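Local coordinates for uncharacterized protein (Enterococcus faecalis, PDB 2QRU) that is of unknown specific function but has the alpha/beta hydrolase fold and is probably a hydrolase, at residues Leu11-Thr22 and Thr55-Asp65; Gly35-Lys43 and Asp166-Tyr176. All coordinates share one frame; numbering follows the deposited sequence.

Interaction 1 (Leu11-Thr22 and Thr55-Asp65); sequences LANGATVTIYPT and TSNGYTVLALD
The Tyr20 ring turns an edge, not a face, to strand 59-64: Val61 O lies in the ring plane at CD1, and Ala63 CB also sits at the edge, near CE1. CG lies anti to the carbonyl carbon of Tyr20 (chi1 -59°), which lays the ring along the strand past Val61, where Tyr20 CD1 comes within 4.0 Å of Val61 CB. The other flat group, the Asp65 carboxylate, is approached from above its plane: Thr16 OG1 at 2.7 Å and Thr16 N at 2.9 Å reach Asp65 OD2 from the same face.

Between these groups runs an antiparallel ladder of the central sheet of the alpha/beta hydrolase fold, with strand axes at 157°. Thr18 and Ala63 form a hydrogen-bonded pair, Ala63 N to Thr18 O measuring 2.8 Å, as do Tyr20 and Val61, with Tyr20 N to Val61 O at 2.9 Å. Non-hydrogen-bonded pairs Val17-Leu64 and Ile19-Leu62 turn to the face covered by helix 74-93. There Ile19 and Leu62 lie side by side, Ile19 CG1 to Leu62 CD2 3.8 Å, while Val17 CG2 rests on Leu62 CB.

Beyond the ladder, Thr22 CG2 packs on the backbone of Tyr59, and Thr22 N makes a weak bond to Thr60 OG1, whose stronger partner is Thr27. At the other end Asp65 OD1 forms a salt bridge with Lys43 NZ, and the ladder closes through Asp65 N, which donates to Thr16 O over 3.0 Å.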
loop_
_atom_site.group_PDB
_atom_site.type_symbol
_atom_site.label_atom_id
_atom_site.label_comp_id
_atom_site.label_asym_id
_atom_site.label_seq_id
_atom_site.Cartn_x
_atom_site.Cartn_y
_atom_site.Cartn_z
ATOM N N LEU A 11 -0.743 -18.944 -1.623
ATOM C CA LEU A 11 -1.979 -19.195 -0.928
ATOM C C LEU A 11 -2.984 -19.802 -1.911
ATOM O O LEU A 11 -2.791 -19.731 -3.133
ATOM C CB LEU A 11 -2.519 -17.867 -0.349
ATOM C CG LEU A 11 -1.519 -17.158 0.586
ATOM C CD1 LEU A 11 -1.978 -15.721 0.895
ATOM C CD2 LEU A 11 -1.269 -17.943 1.884
ATOM N N ALA A 12 -4.051 -20.373 -1.363
ATOM C CA ALA A 12 -5.067 -21.103 -2.138
ATOM C C ALA A 12 -5.626 -20.381 -3.373
ATOM O O ALA A 12 -5.951 -21.023 -4.373
ATOM C CB ALA A 12 -6.192 -21.505 -1.231
ATOM N N ASN A 13 -5.755 -19.058 -3.302
ATOM C CA ASN A 13 -6.348 -18.286 -4.398
ATOM C C ASN A 13 -5.325 -17.832 -5.447
ATOM O O ASN A 13 -5.682 -17.129 -6.395
ATOM C CB ASN A 13 -7.139 -17.079 -3.850
ATOM C CG ASN A 13 -6.244 -16.020 -3.256
ATOM O OD1 ASN A 13 -5.050 -16.252 -3.040
ATOM N ND2 ASN A 13 -6.822 -14.842 -2.977
ATOM N N GLY A 14 -4.065 -18.249 -5.286
ATOM C CA GLY A 14 -3.019 -17.894 -6.247
ATOM C C GLY A 14 -2.128 -16.727 -5.849
ATOM O O GLY A 14 -1.070 -16.523 -6.465
ATOM N N ALA A 15 -2.538 -15.956 -4.833
ATOM C CA ALA A 15 -1.688 -14.918 -4.278
ATOM C C ALA A 15 -0.451 -15.524 -3.627
ATOM O O ALA A 15 -0.531 -16.562 -2.982
ATOM C CB ALA A 15 -2.446 -14.080 -3.227
ATOM N N THR A 16 0.680 -14.860 -3.796
ATOM C CA THR A 16 1.878 -15.276 -3.090
ATOM C C THR A 16 2.272 -14.198 -2.090
ATOM O O THR A 16 1.907 -13.024 -2.234
ATOM C CB THR A 16 3.053 -15.581 -4.029
ATOM O OG1 THR A 16 3.552 -14.363 -4.584
ATOM C CG2 THR A 16 2.645 -16.526 -5.155
ATOM N N VAL A 17 3.025 -14.630 -1.083
ATOM C CA VAL A 17 3.528 -13.762 -0.021
ATOM C C VAL A 17 5.021 -14.062 0.126
ATOM O O VAL A 17 5.428 -15.230 0.036
ATOM C CB VAL A 17 2.754 -14.002 1.290
ATOM C CG1 VAL A 17 2.820 -15.475 1.727
ATOM C CG2 VAL A 17 3.235 -13.033 2.419
ATOM N N THR A 18 5.829 -13.012 0.276
ATOM C CA THR A 18 7.245 -13.159 0.637
ATOM C C THR A 18 7.338 -12.944 2.148
ATOM O O THR A 18 6.899 -11.897 2.661
ATOM C CB THR A 18 8.153 -12.151 -0.116
ATOM O OG1 THR A 18 8.066 -12.368 -1.536
ATOM C CG2 THR A 18 9.623 -12.322 0.300
ATOM N N ILE A 19 7.845 -13.965 2.839
ATOM C CA ILE A 19 7.937 -13.969 4.314
ATOM C C ILE A 19 9.372 -13.647 4.744
ATOM O O ILE A 19 10.327 -14.266 4.261
ATOM C CB ILE A 19 7.524 -15.363 4.863
ATOM C CG1 ILE A 19 6.114 -15.714 4.408
ATOM C CG2 ILE A 19 7.620 -15.425 6.387
ATOM C CD1 ILE A 19 5.787 -17.172 4.452
ATOM N N TYR A 20 9.526 -12.674 5.641
ATOM C CA TYR A 20 10.829 -12.359 6.216
ATOM C C TYR A 20 10.718 -12.593 7.726
ATOM O O TYR A 20 10.245 -11.731 8.450
ATOM C CB TYR A 20 11.174 -10.886 5.977
ATOM C CG TYR A 20 11.237 -10.388 4.543
ATOM C CD1 TYR A 20 10.077 -9.997 3.858
ATOM C CD2 TYR A 20 12.471 -10.213 3.913
ATOM C CE1 TYR A 20 10.152 -9.491 2.569
ATOM C CE2 TYR A 20 12.564 -9.715 2.635
ATOM C CZ TYR A 20 11.391 -9.345 1.968
ATOM O OH TYR A 20 11.460 -8.848 0.693
ATOM N N PRO A 21 11.109 -13.788 8.208
ATOM C CA PRO A 21 10.970 -14.113 9.632
ATOM C C PRO A 21 11.875 -13.295 10.574
ATOM O O PRO A 21 12.954 -12.829 10.186
ATOM C CB PRO A 21 11.368 -15.601 9.706
ATOM C CG PRO A 21 11.380 -16.094 8.289
ATOM C CD PRO A 21 11.661 -14.908 7.425
ATOM N N THR A 22 11.414 -13.125 11.807
ATOM C CA THR A 22 12.274 -12.604 12.874
ATOM C C THR A 22 13.174 -13.735 13.391
ATOM O O THR A 22 13.034 -14.891 12.966
ATOM C CB THR A 22 11.436 -12.062 14.027
ATOM O OG1 THR A 22 10.582 -13.108 14.519
ATOM C CG2 THR A 22 10.587 -10.918 13.544
ATOM N N THR A 55 11.495 -6.300 11.252
ATOM C CA THR A 55 11.982 -7.554 11.819
ATOM C C THR A 55 12.817 -7.319 13.079
ATOM O O THR A 55 12.750 -8.119 14.022
ATOM C CB THR A 55 12.763 -8.401 10.796
ATOM O OG1 THR A 55 13.932 -7.693 10.374
ATOM C CG2 THR A 55 11.880 -8.789 9.600
ATOM N N SER A 56 13.618 -6.245 13.102
ATOM C CA SER A 56 14.433 -5.930 14.286
ATOM C C SER A 56 13.580 -5.588 15.520
ATOM O O SER A 56 14.077 -5.637 16.661
ATOM C CB SER A 56 15.396 -4.790 14.011
ATOM O OG SER A 56 14.673 -3.581 13.894
ATOM N N ASN A 57 12.321 -5.217 15.275
ATOM C CA ASN A 57 11.350 -4.899 16.320
ATOM C C ASN A 57 10.382 -6.043 16.610
ATOM O O ASN A 57 9.383 -5.879 17.321
ATOM C CB ASN A 57 10.624 -3.605 15.971
ATOM C CG ASN A 57 11.453 -2.387 16.310
ATOM O OD1 ASN A 57 11.811 -2.175 17.482
ATOM N ND2 ASN A 57 11.818 -1.616 15.297
ATOM N N GLY A 58 10.703 -7.222 16.071
ATOM C CA GLY A 58 9.952 -8.431 16.420
ATOM C C GLY A 58 8.747 -8.716 15.551
ATOM O O GLY A 58 7.899 -9.519 15.931
ATOM N N TYR A 59 8.677 -8.092 14.375
ATOM C CA TYR A 59 7.595 -8.357 13.425
ATOM C C TYR A 59 8.113 -9.115 12.204
ATOM O O TYR A 59 8.945 -8.613 11.462
ATOM C CB TYR A 59 6.948 -7.028 12.967
ATOM C CG TYR A 59 6.338 -6.274 14.113
ATOM C CD1 TYR A 59 5.059 -6.598 14.579
ATOM C CD2 TYR A 59 7.060 -5.288 14.785
ATOM C CE1 TYR A 59 4.496 -5.944 15.682
ATOM C CE2 TYR A 59 6.501 -4.611 15.882
ATOM C CZ TYR A 59 5.217 -4.936 16.316
ATOM O OH TYR A 59 4.693 -4.272 17.399
ATOM N N THR A 60 7.598 -10.318 12.011
ATOM C CA THR A 60 7.776 -11.053 10.768
ATOM C C THR A 60 7.011 -10.299 9.670
ATOM O O THR A 60 5.825 -10.005 9.818
ATOM C CB THR A 60 7.242 -12.497 10.910
ATOM O OG1 THR A 60 8.112 -13.244 11.781
ATOM C CG2 THR A 60 7.160 -13.202 9.548
ATOM N N VAL A 61 7.699 -9.994 8.565
ATOM C CA VAL A 61 7.072 -9.229 7.486
ATOM C C VAL A 61 6.471 -10.179 6.457
ATOM O O VAL A 61 7.128 -11.122 6.005
ATOM C CB VAL A 61 8.081 -8.266 6.815
ATOM C CG1 VAL A 61 7.419 -7.540 5.651
ATOM C CG2 VAL A 61 8.604 -7.236 7.834
ATOM N N LEU A 62 5.219 -9.906 6.107
ATOM C CA LEU A 62 4.502 -10.686 5.086
ATOM C C LEU A 62 4.203 -9.724 3.937
ATOM O O LEU A 62 3.273 -8.932 4.028
ATOM C CB LEU A 62 3.205 -11.266 5.677
ATOM C CG LEU A 62 3.409 -12.076 6.968
ATOM C CD1 LEU A 62 2.096 -12.452 7.605
ATOM C CD2 LEU A 62 4.275 -13.321 6.710
ATOM N N ALA A 63 5.024 -9.765 2.887
ATOM C CA ALA A 63 4.879 -8.848 1.761
ATOM C C ALA A 63 3.954 -9.511 0.747
ATOM O O ALA A 63 4.286 -10.570 0.217
ATOM C CB ALA A 63 6.250 -8.541 1.143
ATOM N N LEU A 64 2.796 -8.907 0.493
ATOM C CA LEU A 64 1.681 -9.652 -0.110
ATOM C C LEU A 64 1.323 -9.205 -1.538
ATOM O O LEU A 64 1.316 -8.003 -1.841
ATOM C CB LEU A 64 0.440 -9.514 0.825
ATOM C CG LEU A 64 -0.794 -10.377 0.587
ATOM C CD1 LEU A 64 -0.439 -11.882 0.649
ATOM C CD2 LEU A 64 -1.949 -10.040 1.574
ATOM N N ASP A 65 0.997 -10.174 -2.403
ATOM C CA ASP A 65 0.495 -9.834 -3.740
ATOM C C ASP A 65 -0.917 -9.272 -3.667
ATOM O O ASP A 65 -1.724 -9.710 -2.842
ATOM C CB ASP A 65 0.366 -11.097 -4.610
ATOM C CG ASP A 65 1.695 -11.669 -5.097
ATOM O OD1 ASP A 65 2.763 -11.038 -5.011
ATOM O OD2 ASP A 65 1.642 -12.808 -5.600
#

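Interaction 2 (Gly35-Lys43 and Asp166-Tyr176); sequences GGGMIYGTK and DDPFLSRYLLY. With PO4 (phosphate ion), chain B; EDO (1,2-ethanediol), chain G.
Tyr40 lies across the start of helix 173-181, with Tyr173 CA over one face of its ring and Gly36 CA over the opposite face. The CH-pi geometry is clear: Tyr173 CA stands 3.9 Å from the centroid of the Tyr40 ring, 20° off its normal. The Tyr173 ring turns an edge to that same face in a T-shaped pair, planes at 85°, bringing Tyr173 CD2 to 3.6 Å from Tyr40 CZ. Tyr176 completes the aromatic cluster obliquely, its CD2 near Tyr40 CE1; its CD1, across the ring from CD2, meets Ile39 CG1 at 3.7 Å.

On the backbone next to Tyr40, Arg172 NE donates to Ile39 O over 2.7 Å. The bond is nearly straight (165°), and the oxygen lies in the guanidinium plane. NH1 is held by the backbone O of Asp159, NH2 by the backbone O of Ala69 and by Asn71 OD1.

Gly35-Gly36-Gly37 belongs to the glycine-rich loop after strand 28-33, the position of the oxyanion-hole loop in related alpha/beta hydrolases. The N atoms of Gly36 and Gly37 converge, each at 2.7 Å, on O4 of a phosphate probably from the crystallisation liquor. His249 NE2 and Ala105 N also bind it, consistent with an active-site pocket built round a possible Ser104-His249-Asp221 triad.

Asp167 orders the middle of the contact. Its OD2 takes Gly41 N and Arg172 N from opposite faces of the carboxylate plane, and its OD1 accepts from Ser171 OG. Farther along, Asp166 OD1 uses its syn lone pair for Thr42 OG1 at 2.7 Å. Water 1 joins Thr42 OG1 to Asp166 OD2, which also faces Lys43 NZ, the partner of Asp65, in a long salt bridge of 3.7 Å.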
loop_
_atom_site.group_PDB
_atom_site.type_symbol
_atom_site.label_atom_id
_atom_site.label_comp_id
_atom_site.label_asym_id
_atom_site.label_seq_id
_atom_site.Cartn_x
_atom_site.Cartn_y
_atom_site.Cartn_z
ATOM N N GLY A 35 3.629 -0.488 -3.576
ATOM C CA GLY A 35 3.162 0.656 -4.356
ATOM C C GLY A 35 2.924 0.312 -5.828
ATOM O O GLY A 35 3.058 -0.857 -6.226
ATOM N N GLY A 36 2.608 1.335 -6.629
ATOM C CA GLY A 36 2.456 1.171 -8.072
ATOM C C GLY A 36 1.082 1.536 -8.616
ATOM O O GLY A 36 0.715 1.084 -9.712
ATOM N N GLY A 37 0.322 2.343 -7.873
ATOM C CA GLY A 37 -0.954 2.861 -8.405
ATOM C C GLY A 37 -2.062 1.847 -8.676
ATOM O O GLY A 37 -3.031 2.175 -9.363
HETATM N N MSE A 38 -1.924 0.637 -8.131
HETATM C CA MSE A 38 -2.815 -0.506 -8.426
HETATM C C MSE A 38 -2.801 -0.912 -9.883
HETATM O O MSE A 38 -3.715 -1.599 -10.340
HETATM C CB MSE A 38 -4.256 -0.258 -7.933
HETATM C CG MSE A 38 -4.286 -0.182 -6.404
HETATM SE SE MSE A 38 -6.050 0.453 -5.750
HETATM C CE MSE A 38 -5.883 2.338 -6.287
ATOM N N ILE A 39 -1.771 -0.458 -10.607
ATOM C CA ILE A 39 -1.563 -0.852 -12.008
ATOM C C ILE A 39 -0.228 -1.585 -12.242
ATOM O O ILE A 39 -0.138 -2.468 -13.121
ATOM C CB ILE A 39 -1.615 0.364 -12.984
ATOM C CG1 ILE A 39 -2.892 1.218 -12.796
ATOM C CG2 ILE A 39 -1.377 -0.086 -14.436
ATOM C CD1 ILE A 39 -4.041 0.784 -13.516
ATOM N N TYR A 40 0.826 -1.207 -11.511
ATOM C CA TYR A 40 2.110 -1.887 -11.649
ATOM C C TYR A 40 2.725 -2.233 -10.288
ATOM O O TYR A 40 2.141 -1.952 -9.252
ATOM C CB TYR A 40 3.079 -1.067 -12.529
ATOM C CG TYR A 40 3.776 0.113 -11.860
ATOM C CD1 TYR A 40 3.127 1.345 -11.681
ATOM C CD2 TYR A 40 5.105 -0.000 -11.431
ATOM C CE1 TYR A 40 3.783 2.428 -11.059
ATOM C CE2 TYR A 40 5.770 1.067 -10.811
ATOM C CZ TYR A 40 5.121 2.278 -10.647
ATOM O OH TYR A 40 5.809 3.314 -10.033
ATOM N N GLY A 41 3.882 -2.891 -10.320
ATOM C CA GLY A 41 4.693 -3.040 -9.111
ATOM C C GLY A 41 4.630 -4.413 -8.484
ATOM O O GLY A 41 3.992 -5.335 -9.019
ATOM N N THR A 42 5.278 -4.535 -7.322
ATOM C CA THR A 42 5.614 -5.824 -6.784
ATOM C C THR A 42 5.865 -5.743 -5.286
ATOM O O THR A 42 6.416 -4.754 -4.804
ATOM C CB THR A 42 6.888 -6.359 -7.510
ATOM O OG1 THR A 42 7.322 -7.576 -6.905
ATOM C CG2 THR A 42 8.029 -5.337 -7.440
ATOM N N LYS A 43 5.432 -6.776 -4.565
ATOM C CA LYS A 43 5.805 -7.005 -3.151
ATOM C C LYS A 43 7.311 -6.922 -2.945
ATOM O O LYS A 43 7.779 -6.640 -1.846
ATOM C CB LYS A 43 5.303 -8.358 -2.639
ATOM C CG LYS A 43 5.780 -9.605 -3.439
ATOM C CD LYS A 43 5.250 -10.891 -2.813
ATOM C CE LYS A 43 5.682 -12.145 -3.649
ATOM N NZ LYS A 43 5.197 -12.029 -5.061
ATOM N N ASP A 166 1.517 -9.999 -9.713
ATOM C CA ASP A 166 2.840 -9.436 -9.448
ATOM C C ASP A 166 3.491 -8.956 -10.733
ATOM O O ASP A 166 3.325 -9.573 -11.803
ATOM C CB ASP A 166 3.710 -10.515 -8.786
ATOM C CG ASP A 166 5.057 -9.994 -8.308
ATOM O OD1 ASP A 166 5.125 -8.864 -7.743
ATOM O OD2 ASP A 166 6.032 -10.767 -8.436
ATOM N N ASP A 167 4.233 -7.861 -10.626
ATOM C CA ASP A 167 4.927 -7.244 -11.751
ATOM C C ASP A 167 6.362 -6.976 -11.298
ATOM O O ASP A 167 6.739 -5.827 -11.043
ATOM C CB ASP A 167 4.167 -5.962 -12.151
ATOM C CG ASP A 167 4.860 -5.156 -13.242
ATOM O OD1 ASP A 167 5.537 -5.732 -14.139
ATOM O OD2 ASP A 167 4.704 -3.914 -13.199
ATOM N N PRO A 168 7.161 -8.054 -11.148
ATOM C CA PRO A 168 8.452 -7.940 -10.422
ATOM C C PRO A 168 9.503 -7.005 -11.041
ATOM O O PRO A 168 10.409 -6.563 -10.337
ATOM C CB PRO A 168 8.967 -9.383 -10.365
ATOM C CG PRO A 168 8.254 -10.097 -11.494
ATOM C CD PRO A 168 6.890 -9.433 -11.598
ATOM N N PHE A 169 9.373 -6.686 -12.322
ATOM C CA PHE A 169 10.351 -5.828 -12.991
ATOM C C PHE A 169 9.781 -4.460 -13.383
ATOM O O PHE A 169 10.368 -3.744 -14.203
ATOM C CB PHE A 169 10.958 -6.574 -14.179
ATOM C CG PHE A 169 11.591 -7.871 -13.784
ATOM C CD1 PHE A 169 12.601 -7.892 -12.816
ATOM C CD2 PHE A 169 11.138 -9.072 -14.317
ATOM C CE1 PHE A 169 13.190 -9.102 -12.414
ATOM C CE2 PHE A 169 11.721 -10.288 -13.927
ATOM C CZ PHE A 169 12.746 -10.300 -12.975
ATOM N N LEU A 170 8.634 -4.110 -12.792
ATOM C CA LEU A 170 7.971 -2.828 -13.037
ATOM C C LEU A 170 7.688 -2.572 -14.522
ATOM O O LEU A 170 7.738 -1.435 -14.995
ATOM C CB LEU A 170 8.760 -1.662 -12.407
ATOM C CG LEU A 170 9.372 -1.913 -11.019
ATOM C CD1 LEU A 170 10.018 -0.662 -10.427
ATOM C CD2 LEU A 170 8.326 -2.455 -10.066
ATOM N N SER A 171 7.383 -3.641 -15.254
ATOM C CA SER A 171 7.165 -3.550 -16.683
ATOM C C SER A 171 5.863 -2.811 -17.025
ATOM O O SER A 171 5.711 -2.278 -18.125
ATOM C CB SER A 171 7.167 -4.949 -17.303
ATOM O OG SER A 171 6.006 -5.667 -16.924
ATOM N N ARG A 172 4.937 -2.765 -16.068
ATOM C CA ARG A 172 3.645 -2.119 -16.300
ATOM C C ARG A 172 3.675 -0.636 -15.897
ATOM O O ARG A 172 2.647 0.057 -15.959
ATOM C CB ARG A 172 2.536 -2.877 -15.562
ATOM C CG ARG A 172 2.392 -4.362 -15.955
ATOM C CD ARG A 172 1.520 -5.113 -14.936
ATOM N NE ARG A 172 0.176 -4.544 -14.867
ATOM C CZ ARG A 172 -0.817 -4.837 -15.717
ATOM N NH1 ARG A 172 -0.628 -5.729 -16.681
ATOM N NH2 ARG A 172 -2.014 -4.247 -15.593
ATOM N N TYR A 173 4.858 -0.159 -15.491
ATOM C CA TYR A 173 5.053 1.248 -15.098
ATOM C C TYR A 173 4.526 2.238 -16.161
ATOM O O TYR A 173 3.816 3.205 -15.844
ATOM C CB TYR A 173 6.540 1.502 -14.768
ATOM C CG TYR A 173 6.925 2.960 -14.662
ATOM C CD1 TYR A 173 7.308 3.682 -15.802
ATOM C CD2 TYR A 173 6.907 3.619 -13.428
ATOM C CE1 TYR A 173 7.654 5.021 -15.717
ATOM C CE2 TYR A 173 7.265 4.955 -13.326
ATOM C CZ TYR A 173 7.635 5.646 -14.469
ATOM O OH TYR A 173 7.980 6.973 -14.381
ATOM N N LEU A 174 4.854 1.985 -17.424
ATOM C CA LEU A 174 4.409 2.874 -18.500
ATOM C C LEU A 174 2.895 2.872 -18.699
ATOM O O LEU A 174 2.329 3.880 -19.130
ATOM C CB LEU A 174 5.114 2.553 -19.833
ATOM C CG LEU A 174 6.609 2.863 -19.899
ATOM C CD1 LEU A 174 7.159 2.767 -21.306
ATOM C CD2 LEU A 174 6.914 4.226 -19.274
ATOM N N LEU A 175 2.249 1.744 -18.417
ATOM C CA LEU A 175 0.800 1.644 -18.612
ATOM C C LEU A 175 0.102 2.582 -17.633
ATOM O O LEU A 175 -0.866 3.273 -17.975
ATOM C CB LEU A 175 0.318 0.200 -18.423
ATOM C CG LEU A 175 -1.158 -0.085 -18.752
ATOM C CD1 LEU A 175 -1.480 0.138 -20.225
ATOM C CD2 LEU A 175 -1.511 -1.504 -18.335
ATOM N N TYR A 176 0.622 2.599 -16.411
ATOM C CA TYR A 176 0.147 3.496 -15.373
ATOM C C TYR A 176 0.247 4.958 -15.825
ATOM O O TYR A 176 -0.744 5.700 -15.819
ATOM C CB TYR A 176 0.958 3.254 -14.098
ATOM C CG TYR A 176 0.560 4.152 -12.953
ATOM C CD1 TYR A 176 -0.758 4.188 -12.496
ATOM C CD2 TYR A 176 1.505 4.970 -12.331
ATOM C CE1 TYR A 176 -1.129 5.020 -11.408
ATOM C CE2 TYR A 176 1.148 5.813 -11.282
ATOM C CZ TYR A 176 -0.154 5.830 -10.820
ATOM O OH TYR A 176 -0.459 6.670 -9.772
HETATM P P PO4 B . 2.301 4.732 -6.439
HETATM O O1 PO4 B . 1.607 6.078 -6.289
HETATM O O2 PO4 B . 2.593 4.519 -7.919
HETATM O O3 PO4 B . 3.667 4.737 -5.748
HETATM O O4 PO4 B . 1.401 3.664 -5.837
HETATM C C1 EDO G . 7.578 0.347 -6.979
HETATM O O1 EDO G . 7.044 1.306 -6.044
HETATM C C2 EDO G . 6.392 -0.528 -7.418
HETATM O O2 EDO G . 6.274 -1.792 -6.755
HETATM O O HOH W 1 7.836 -10.490 -6.381
HETATM O O HOH W 2 3.430 -8.212 -5.784
#

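How the interactions relate
Both contacts are largely buried, but interaction 1 lies within the central sheet, whereas interaction 2 joins the loop after strand 28-33 to the segment leading into helix 173-181, with exposed residues at its margin. The chemistry follows: a regular backbone ladder with aliphatic packing in the first; in the second, aromatic rings and glycine N-H groups at a phosphate site, with carboxylates and an arginine farther along the loop. Their centres are 19 Å apart, yet they meet at Lys43. Asp65 of interaction 1 grips its ammonium group, and Asp166 of interaction 2 reaches it only as a long second partner, so the end of the ladder is tied to the loop.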